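ORF59 (Human herpesvirus 8, PDB 3HSL) serves as the accessory subunit of the viral DNA polymerase, raising its processivity in lytic DNA replication, probably as a sliding clamp. Local coordinates at residues A[39-44]-A[153-158]; A[87-92]-A[149-154]; A[179-184]-A[214-219]. All coordinates share one frame; numbering follows the deposited sequence.

Contact 1 (A[39-44]-A[153-158]); sequences VVQVHG and KGILPF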
loop_
_atom_site.group_PDB
_atom_site.type_symbol
_atom_site.label_atom_id
_atom_site.label_comp_id
_atom_site.label_asym_id
_atom_site.label_seq_id
_atom_site.Cartn_x
_atom_site.Cartn_y
_atom_site.Cartn_z
ATOM N N VAL A 39 4.820 -14.752 -6.791
ATOM C CA VAL A 39 3.909 -15.868 -6.924
ATOM C C VAL A 39 3.871 -16.616 -5.614
ATOM O O VAL A 39 4.913 -16.865 -5.028
ATOM C CB VAL A 39 4.418 -16.823 -8.018
ATOM C CG1 VAL A 39 3.595 -18.087 -8.075
ATOM C CG2 VAL A 39 4.411 -16.123 -9.379
ATOM N N VAL A 40 2.673 -16.970 -5.151
ATOM C CA VAL A 40 2.527 -17.735 -3.923
ATOM C C VAL A 40 2.238 -19.173 -4.335
ATOM O O VAL A 40 1.489 -19.410 -5.306
ATOM C CB VAL A 40 1.363 -17.241 -3.032
ATOM C CG1 VAL A 40 1.289 -18.081 -1.743
ATOM C CG2 VAL A 40 1.529 -15.786 -2.669
ATOM N N GLN A 41 2.823 -20.129 -3.607
ATOM C CA GLN A 41 2.627 -21.534 -3.905
ATOM C C GLN A 41 2.336 -22.384 -2.689
ATOM O O GLN A 41 2.856 -22.124 -1.580
ATOM C CB GLN A 41 3.890 -22.120 -4.535
ATOM C CG GLN A 41 4.312 -21.497 -5.838
ATOM C CD GLN A 41 5.625 -22.043 -6.351
ATOM O OE1 GLN A 41 6.544 -22.340 -5.578
ATOM N NE2 GLN A 41 5.722 -22.173 -7.671
ATOM N N VAL A 42 1.502 -23.403 -2.928
ATOM C CA VAL A 42 1.131 -24.400 -1.941
ATOM C C VAL A 42 1.469 -25.712 -2.626
ATOM O O VAL A 42 0.820 -26.095 -3.598
ATOM C CB VAL A 42 -0.332 -24.312 -1.522
ATOM C CG1 VAL A 42 -0.708 -25.522 -0.668
ATOM C CG2 VAL A 42 -0.576 -23.006 -0.755
ATOM N N HIS A 43 2.486 -26.405 -2.119
ATOM C CA HIS A 43 2.962 -27.621 -2.766
ATOM C C HIS A 43 3.604 -28.621 -1.822
ATOM O O HIS A 43 3.966 -28.285 -0.693
ATOM C CB HIS A 43 4.054 -27.163 -3.707
ATOM C CG HIS A 43 5.117 -26.404 -2.989
ATOM N ND1 HIS A 43 6.285 -26.991 -2.565
ATOM C CD2 HIS A 43 5.185 -25.104 -2.608
ATOM C CE1 HIS A 43 7.035 -26.087 -1.957
ATOM N NE2 HIS A 43 6.390 -24.932 -1.968
ATOM N N GLY A 44 3.749 -29.854 -2.299
ATOM C CA GLY A 44 4.345 -30.923 -1.515
ATOM C C GLY A 44 3.280 -31.934 -1.183
ATOM O O GLY A 44 2.283 -32.053 -1.898
ATOM N N LYS A 153 0.922 -21.872 -13.201
ATOM C CA LYS A 153 1.327 -23.284 -13.234
ATOM C C LYS A 153 2.721 -23.513 -13.794
ATOM O O LYS A 153 3.315 -24.545 -13.520
ATOM C CB LYS A 153 0.320 -24.167 -13.981
ATOM C CG LYS A 153 0.112 -23.815 -15.443
ATOM C CD LYS A 153 -0.804 -24.808 -16.140
ATOM C CE LYS A 153 -1.086 -24.337 -17.534
ATOM N NZ LYS A 153 -1.900 -25.285 -18.327
ATOM N N GLY A 154 3.233 -22.557 -14.570
ATOM C CA GLY A 154 4.558 -22.649 -15.178
ATOM C C GLY A 154 5.721 -22.553 -14.199
ATOM O O GLY A 154 6.790 -23.116 -14.447
ATOM N N ILE A 155 5.509 -21.839 -13.093
ATOM C CA ILE A 155 6.528 -21.640 -12.057
ATOM C C ILE A 155 6.480 -22.830 -11.122
ATOM O O ILE A 155 5.520 -22.992 -10.362
ATOM C CB ILE A 155 6.228 -20.398 -11.187
ATOM C CG1 ILE A 155 5.776 -19.188 -12.024
ATOM C CG2 ILE A 155 7.392 -20.096 -10.246
ATOM C CD1 ILE A 155 6.793 -18.674 -12.973
ATOM N N LEU A 156 7.508 -23.666 -11.162
ATOM C CA LEU A 156 7.513 -24.839 -10.313
ATOM C C LEU A 156 8.098 -24.592 -8.942
ATOM O O LEU A 156 8.827 -23.631 -8.729
ATOM C CB LEU A 156 8.235 -26.022 -10.992
ATOM C CG LEU A 156 7.669 -26.629 -12.284
ATOM C CD1 LEU A 156 8.523 -27.782 -12.723
ATOM C CD2 LEU A 156 6.240 -27.109 -12.113
ATOM N N PRO A 157 7.761 -25.463 -7.991
ATOM C CA PRO A 157 8.359 -25.349 -6.687
ATOM C C PRO A 157 9.651 -26.119 -6.893
ATOM O O PRO A 157 9.676 -27.358 -6.840
ATOM C CB PRO A 157 7.384 -26.115 -5.787
ATOM C CG PRO A 157 6.221 -26.520 -6.685
ATOM C CD PRO A 157 6.780 -26.555 -8.042
ATOM N N PHE A 158 10.723 -25.391 -7.138
ATOM C CA PHE A 158 12.017 -26.034 -7.405
ATOM C C PHE A 158 13.134 -25.679 -6.396
ATOM O O PHE A 158 14.336 -25.613 -6.756
ATOM C CB PHE A 158 12.442 -25.849 -8.894
ATOM C CG PHE A 158 12.148 -24.459 -9.475
ATOM C CD1 PHE A 158 12.807 -23.319 -9.016
ATOM C CD2 PHE A 158 11.205 -24.307 -10.496
ATOM C CE1 PHE A 158 12.524 -22.056 -9.562
ATOM C CE2 PHE A 158 10.917 -23.048 -11.046
ATOM C CZ PHE A 158 11.577 -21.929 -10.577
#

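Contact 2 (A[87-92]-A[149-154]); sequences SFRNTS and VVDQKG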
loop_
_atom_site.group_PDB
_atom_site.type_symbol
_atom_site.label_atom_id
_atom_site.label_comp_id
_atom_site.label_asym_id
_atom_site.label_seq_id
_atom_site.Cartn_x
_atom_site.Cartn_y
_atom_site.Cartn_z
ATOM N N SER A 87 -0.137 -22.726 -7.799
ATOM C CA SER A 87 0.719 -21.558 -8.023
ATOM C C SER A 87 -0.010 -20.320 -8.596
ATOM O O SER A 87 -0.421 -20.317 -9.760
ATOM C CB SER A 87 1.847 -22.017 -8.937
ATOM O OG SER A 87 2.771 -20.996 -9.171
ATOM N N PHE A 88 -0.158 -19.285 -7.767
ATOM C CA PHE A 88 -0.865 -18.039 -8.130
ATOM C C PHE A 88 -0.085 -16.789 -7.751
ATOM O O PHE A 88 0.884 -16.861 -6.990
ATOM C CB PHE A 88 -2.232 -18.025 -7.458
ATOM C CG PHE A 88 -2.168 -18.282 -5.996
ATOM C CD1 PHE A 88 -2.191 -17.234 -5.090
ATOM C CD2 PHE A 88 -2.079 -19.592 -5.513
ATOM C CE1 PHE A 88 -2.130 -17.476 -3.701
ATOM C CE2 PHE A 88 -2.017 -19.856 -4.137
ATOM C CZ PHE A 88 -2.042 -18.788 -3.228
ATOM N N ARG A 89 -0.493 -15.638 -8.270
ATOM C CA ARG A 89 0.235 -14.404 -7.974
ATOM C C ARG A 89 -0.204 -13.870 -6.624
ATOM O O ARG A 89 -1.405 -13.938 -6.347
ATOM C CB ARG A 89 0.046 -13.410 -9.131
ATOM C CG ARG A 89 -1.389 -13.190 -9.516
ATOM C CD ARG A 89 -1.607 -12.290 -10.738
ATOM N NE ARG A 89 -1.090 -12.846 -11.989
ATOM C CZ ARG A 89 -1.383 -12.378 -13.217
ATOM N NH1 ARG A 89 -2.202 -11.338 -13.379
ATOM N NH2 ARG A 89 -0.863 -12.952 -14.303
ATOM N N ASN A 90 0.699 -13.350 -5.765
ATOM C CA ASN A 90 0.130 -12.837 -4.498
ATOM C C ASN A 90 -0.626 -11.542 -4.607
ATOM O O ASN A 90 -1.440 -11.240 -3.753
ATOM C CB ASN A 90 0.949 -12.953 -3.173
ATOM C CG ASN A 90 2.213 -12.190 -3.192
ATOM O OD1 ASN A 90 2.734 -11.923 -4.253
ATOM N ND2 ASN A 90 2.727 -11.834 -2.019
ATOM N N THR A 91 -0.361 -10.782 -5.656
ATOM C CA THR A 91 -1.121 -9.563 -5.891
ATOM C C THR A 91 -1.866 -9.724 -7.229
ATOM O O THR A 91 -1.302 -9.498 -8.299
ATOM C CB THR A 91 -0.274 -8.263 -5.897
ATOM O OG1 THR A 91 0.518 -8.179 -4.698
ATOM C CG2 THR A 91 -1.202 -7.053 -6.003
ATOM N N SER A 92 -3.135 -10.118 -7.149
ATOM C CA SER A 92 -4.006 -10.316 -8.311
ATOM C C SER A 92 -4.015 -9.017 -9.079
ATOM O O SER A 92 -3.875 -7.970 -8.464
ATOM C CB SER A 92 -5.411 -10.595 -7.812
ATOM O OG SER A 92 -5.406 -11.629 -6.841
ATOM N N VAL A 149 -7.691 -16.404 -9.466
ATOM C CA VAL A 149 -7.348 -17.520 -10.343
ATOM C C VAL A 149 -5.960 -18.114 -10.082
ATOM O O VAL A 149 -4.994 -17.383 -9.837
ATOM C CB VAL A 149 -7.435 -17.097 -11.842
ATOM C CG1 VAL A 149 -7.142 -18.272 -12.771
ATOM C CG2 VAL A 149 -8.816 -16.562 -12.164
ATOM N N VAL A 150 -5.866 -19.442 -10.129
ATOM C CA VAL A 150 -4.581 -20.138 -9.988
ATOM C C VAL A 150 -4.070 -20.168 -11.442
ATOM O O VAL A 150 -4.508 -20.996 -12.230
ATOM C CB VAL A 150 -4.759 -21.573 -9.453
ATOM C CG1 VAL A 150 -3.425 -22.324 -9.449
ATOM C CG2 VAL A 150 -5.386 -21.559 -8.063
ATOM N N ASP A 151 -3.151 -19.270 -11.793
ATOM C CA ASP A 151 -2.677 -19.165 -13.177
ATOM C C ASP A 151 -1.164 -19.177 -13.416
ATOM O O ASP A 151 -0.731 -18.896 -14.528
ATOM C CB ASP A 151 -3.207 -17.855 -13.764
ATOM C CG ASP A 151 -2.609 -16.611 -13.065
ATOM O OD1 ASP A 151 -2.205 -16.681 -11.871
ATOM O OD2 ASP A 151 -2.543 -15.548 -13.718
ATOM N N GLN A 152 -0.373 -19.492 -12.392
ATOM C CA GLN A 152 1.082 -19.529 -12.533
ATOM C C GLN A 152 1.607 -20.962 -12.506
ATOM O O GLN A 152 2.619 -21.235 -11.864
ATOM C CB GLN A 152 1.764 -18.699 -11.428
ATOM C CG GLN A 152 1.308 -17.238 -11.338
ATOM C CD GLN A 152 1.527 -16.462 -12.622
ATOM O OE1 GLN A 152 0.571 -15.966 -13.208
ATOM N NE2 GLN A 152 2.775 -16.363 -13.070
ATOM N N LYS A 153 0.922 -21.872 -13.201
ATOM C CA LYS A 153 1.327 -23.284 -13.234
ATOM C C LYS A 153 2.721 -23.513 -13.794
ATOM O O LYS A 153 3.315 -24.545 -13.520
ATOM C CB LYS A 153 0.320 -24.167 -13.981
ATOM C CG LYS A 153 0.112 -23.815 -15.443
ATOM C CD LYS A 153 -0.804 -24.808 -16.140
ATOM C CE LYS A 153 -1.086 -24.337 -17.534
ATOM N NZ LYS A 153 -1.900 -25.285 -18.327
ATOM N N GLY A 154 3.233 -22.557 -14.570
ATOM C CA GLY A 154 4.558 -22.649 -15.178
ATOM C C GLY A 154 5.721 -22.553 -14.199
ATOM O O GLY A 154 6.790 -23.116 -14.447
#

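Contact 3 (A[179-184]-A[214-219]); sequences AFLLKW and VSKIID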
loop_
_atom_site.group_PDB
_atom_site.type_symbol
_atom_site.label_atom_id
_atom_site.label_comp_id
_atom_site.label_asym_id
_atom_site.label_seq_id
_atom_site.Cartn_x
_atom_site.Cartn_y
_atom_site.Cartn_z
ATOM N N ALA A 179 30.078 -7.318 3.960
ATOM C CA ALA A 179 29.614 -5.928 3.850
ATOM C C ALA A 179 30.515 -5.135 2.925
ATOM O O ALA A 179 30.066 -4.277 2.164
ATOM C CB ALA A 179 29.554 -5.255 5.225
ATOM N N PHE A 180 31.799 -5.439 3.003
ATOM C CA PHE A 180 32.793 -4.765 2.206
ATOM C C PHE A 180 32.544 -5.164 0.736
ATOM O O PHE A 180 32.673 -4.337 -0.168
ATOM C CB PHE A 180 34.170 -5.178 2.710
ATOM C CG PHE A 180 35.239 -4.168 2.463
ATOM C CD1 PHE A 180 35.501 -3.181 3.427
ATOM C CD2 PHE A 180 35.995 -4.184 1.286
ATOM C CE1 PHE A 180 36.501 -2.218 3.227
ATOM C CE2 PHE A 180 37.003 -3.226 1.066
ATOM C CZ PHE A 180 37.255 -2.241 2.040
ATOM N N LEU A 181 32.183 -6.426 0.507
ATOM C CA LEU A 181 31.895 -6.923 -0.839
ATOM C C LEU A 181 30.674 -6.233 -1.450
ATOM O O LEU A 181 30.631 -5.946 -2.650
ATOM C CB LEU A 181 31.618 -8.430 -0.805
ATOM C CG LEU A 181 31.134 -9.066 -2.126
ATOM C CD1 LEU A 181 32.164 -8.896 -3.246
ATOM C CD2 LEU A 181 30.740 -10.537 -1.965
ATOM N N LEU A 182 29.683 -5.970 -0.609
ATOM C CA LEU A 182 28.460 -5.342 -1.050
ATOM C C LEU A 182 28.744 -3.852 -1.332
ATOM O O LEU A 182 28.320 -3.324 -2.360
ATOM C CB LEU A 182 27.392 -5.509 0.022
ATOM C CG LEU A 182 25.912 -5.472 -0.355
ATOM C CD1 LEU A 182 25.110 -5.361 0.926
ATOM C CD2 LEU A 182 25.549 -4.333 -1.251
ATOM N N LYS A 183 29.461 -3.180 -0.430
ATOM C CA LYS A 183 29.769 -1.755 -0.616
ATOM C C LYS A 183 30.436 -1.547 -1.956
ATOM O O LYS A 183 30.100 -0.615 -2.691
ATOM C CB LYS A 183 30.665 -1.211 0.505
ATOM N N TRP A 184 31.382 -2.439 -2.249
ATOM C CA TRP A 184 32.153 -2.437 -3.484
ATOM C C TRP A 184 31.235 -2.692 -4.669
ATOM O O TRP A 184 31.296 -1.991 -5.668
ATOM C CB TRP A 184 33.254 -3.498 -3.415
ATOM C CG TRP A 184 34.187 -3.464 -4.584
ATOM C CD1 TRP A 184 35.307 -2.697 -4.703
ATOM C CD2 TRP A 184 34.087 -4.224 -5.799
ATOM N NE1 TRP A 184 35.911 -2.930 -5.911
ATOM C CE2 TRP A 184 35.183 -3.862 -6.605
ATOM C CE3 TRP A 184 33.179 -5.172 -6.281
ATOM C CZ2 TRP A 184 35.399 -4.414 -7.870
ATOM C CZ3 TRP A 184 33.396 -5.721 -7.542
ATOM C CH2 TRP A 184 34.497 -5.339 -8.317
ATOM N N VAL A 214 37.310 -3.541 -13.380
ATOM C CA VAL A 214 37.777 -3.574 -11.985
ATOM C C VAL A 214 37.434 -4.896 -11.315
ATOM O O VAL A 214 36.438 -5.524 -11.656
ATOM C CB VAL A 214 37.197 -2.408 -11.132
ATOM C CG1 VAL A 214 37.844 -1.077 -11.506
ATOM C CG2 VAL A 214 35.660 -2.351 -11.220
ATOM N N SER A 215 38.252 -5.321 -10.361
ATOM C CA SER A 215 38.003 -6.591 -9.698
ATOM C C SER A 215 38.118 -6.538 -8.198
ATOM O O SER A 215 38.780 -5.651 -7.644
ATOM C CB SER A 215 39.061 -7.598 -10.142
ATOM O OG SER A 215 39.105 -7.722 -11.546
ATOM N N LYS A 216 37.472 -7.487 -7.528
ATOM C CA LYS A 216 37.636 -7.562 -6.095
ATOM C C LYS A 216 38.078 -8.988 -5.804
ATOM O O LYS A 216 37.439 -9.950 -6.234
ATOM C CB LYS A 216 36.398 -7.193 -5.295
ATOM C CG LYS A 216 36.781 -6.934 -3.845
ATOM C CD LYS A 216 35.618 -6.550 -2.968
ATOM C CE LYS A 216 36.096 -5.892 -1.650
ATOM N NZ LYS A 216 37.033 -6.689 -0.790
ATOM N N ILE A 217 39.175 -9.101 -5.073
ATOM C CA ILE A 217 39.755 -10.377 -4.697
ATOM C C ILE A 217 39.478 -10.707 -3.223
ATOM O O ILE A 217 39.702 -9.880 -2.344
ATOM C CB ILE A 217 41.308 -10.329 -4.837
ATOM C CG1 ILE A 217 41.762 -9.762 -6.193
ATOM C CG2 ILE A 217 41.933 -11.687 -4.548
ATOM C CD1 ILE A 217 41.405 -10.614 -7.393
ATOM N N ILE A 218 38.994 -11.913 -2.955
ATOM C CA ILE A 218 38.745 -12.354 -1.590
ATOM C C ILE A 218 39.309 -13.760 -1.395
ATOM O O ILE A 218 39.015 -14.665 -2.179
ATOM C CB ILE A 218 37.246 -12.395 -1.257
ATOM C CG1 ILE A 218 36.611 -11.007 -1.415
ATOM C CG2 ILE A 218 37.040 -12.943 0.156
ATOM C CD1 ILE A 218 35.120 -10.982 -1.205
ATOM N N ASP A 219 40.118 -13.956 -0.363
ATOM C CA ASP A 219 40.637 -15.296 -0.114
ATOM C C ASP A 219 39.846 -15.947 1.021
ATOM O O ASP A 219 39.233 -15.254 1.830
ATOM C CB ASP A 219 42.155 -15.321 0.120
ATOM C CG ASP A 219 42.595 -14.483 1.301
ATOM O OD1 ASP A 219 41.787 -13.692 1.825
ATOM O OD2 ASP A 219 43.771 -14.621 1.707
#

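Contact 1 (A[39-44]-A[153-158])
H43 and P157 touch, with P157 CB over one face of the imidazole. This carbon lies 3.6 Å from the centroid of the H43 ring, 17° off the ring normal, a CH-pi contact. It sits toward the rim, and its nearest ring atom is H43 ND1 at 3.5 Å. The two side chains slide past each other in opposite directions. P157 CG lies 3.7 Å from H43 CB. The first torsion of H43 (chi1 56°) sets CG between the backbone N and the carbonyl carbon, where the imidazole meets P157. H43 NE2 and S52 OG, on the adjoining strand 49-56, share a hydrogen bond.

Q41 points at the loop with its chain extended beyond CG (chi2 175°). It crosses P157 obliquely, and Q41 OE1 lies 3.7 Å from P157 CA. On the other branch, Q41 NE2 is 2.8 Å from I155 O, but the angle is poor for a hydrogen bond. At the start of the strand, V39 CG2 and I155 CG1 make a loose apolar contact at 4.3 Å.

No hydrogen bond crosses between the segments. The loop 153-158 is therefore laid on strand 39-43 by ring, methyl and amide contacts at the surface, without extending the sheet.

Contact 2 (A[87-92]-A[149-154])
S87 and Q152 are joined by two hydrogen bonds that use both the backbone and the serine side chain. Q152 N donates to S87 O at 2.8 Å, with an N-H...O angle of 144°. In return S87 OG donates to Q152 O at 2.7 Å, from above the carbonyl plane (49° out of it). S87 OG is placed there by lying anti to the backbone N.

R89 can be followed from CB outward. Beyond CB the chain runs to a bend at chi3 (65°), which places NE, and R89 NE then lies 3.5 Å from D151 OD2. CZ is similarly near that oxygen. At the tip, R89 NH2 reaches D151 OD2 at 3.1 Å. The salt bridge is purely electrostatic, because the oxygen sits over a face of the guanidinium.

F88 CB touches V149 O, and V150 CG1 packs on S87 O. F88 and V150 both reach F115 of strand 108-116 and V131 of strand 130-137, while F88 also meets H99 of helix 99-103 edge-to-face. Strand 39-43 flanks S87 and F88, and V149 packs on L141 of the second subunit.

Contact 3 (A[179-184]-A[214-219])
The shortest polar bond here, K183 N to A179 O at 2.9 Å, ties the turn of helix 175-186 from which F180 and W184 both touch K216. No hydrogen bond crosses to the strand.

The contact is carried by the aliphatic chain of K216. Its CB lies over the centre of the six-membered ring of W184, 3.7 Å from the centroid and only 6° off the normal, a CH-pi contact. K216 CD lies over the indole too, 3.8 Å from W184 CG. K216 CE meets the edge of the F180 ring, 3.4 Å from F180 CD2, and the side chains cross at about a right angle. The bend at chi4 (-57°) turns K216 NZ so that it too lies 3.4 Å from F180 CD2.

V214 adds to the contact: its carbonyl O lies in plane at the edge of the indole, and V214 CG2 packs on W184 CZ2. L181 CD1 meets I218 CD1 at 4.2 Å, beside F209 and L173.

Segments 179-184 and 214-219 run antiparallel (175°), their axes 10.3 Å apart at the closest. Such a helix laid on the face of a sheet is consistent with the DNA-clamp fold of the family.

In the fold
Contacts 1 and 2 form one neighbourhood, with centres about 9 Å apart. Strands 39-43 and 83-89 are neighbours, bonded through V40 and F88, and the same loop after strand 143-149 passes over both. The chemistry changes along that loop. Contact 2 is partly buried, lies near the second subunit, and uses hydrogen bonds and a salt bridge. Contact 1 is at the surface and relies on ring and side-chain packing. Contact 3 lies on the opposite side of the chain's centre, with its centre about 35 Å from that of contact 1. It is also partly buried, but it joins a helix to a strand through aromatic and aliphatic groups.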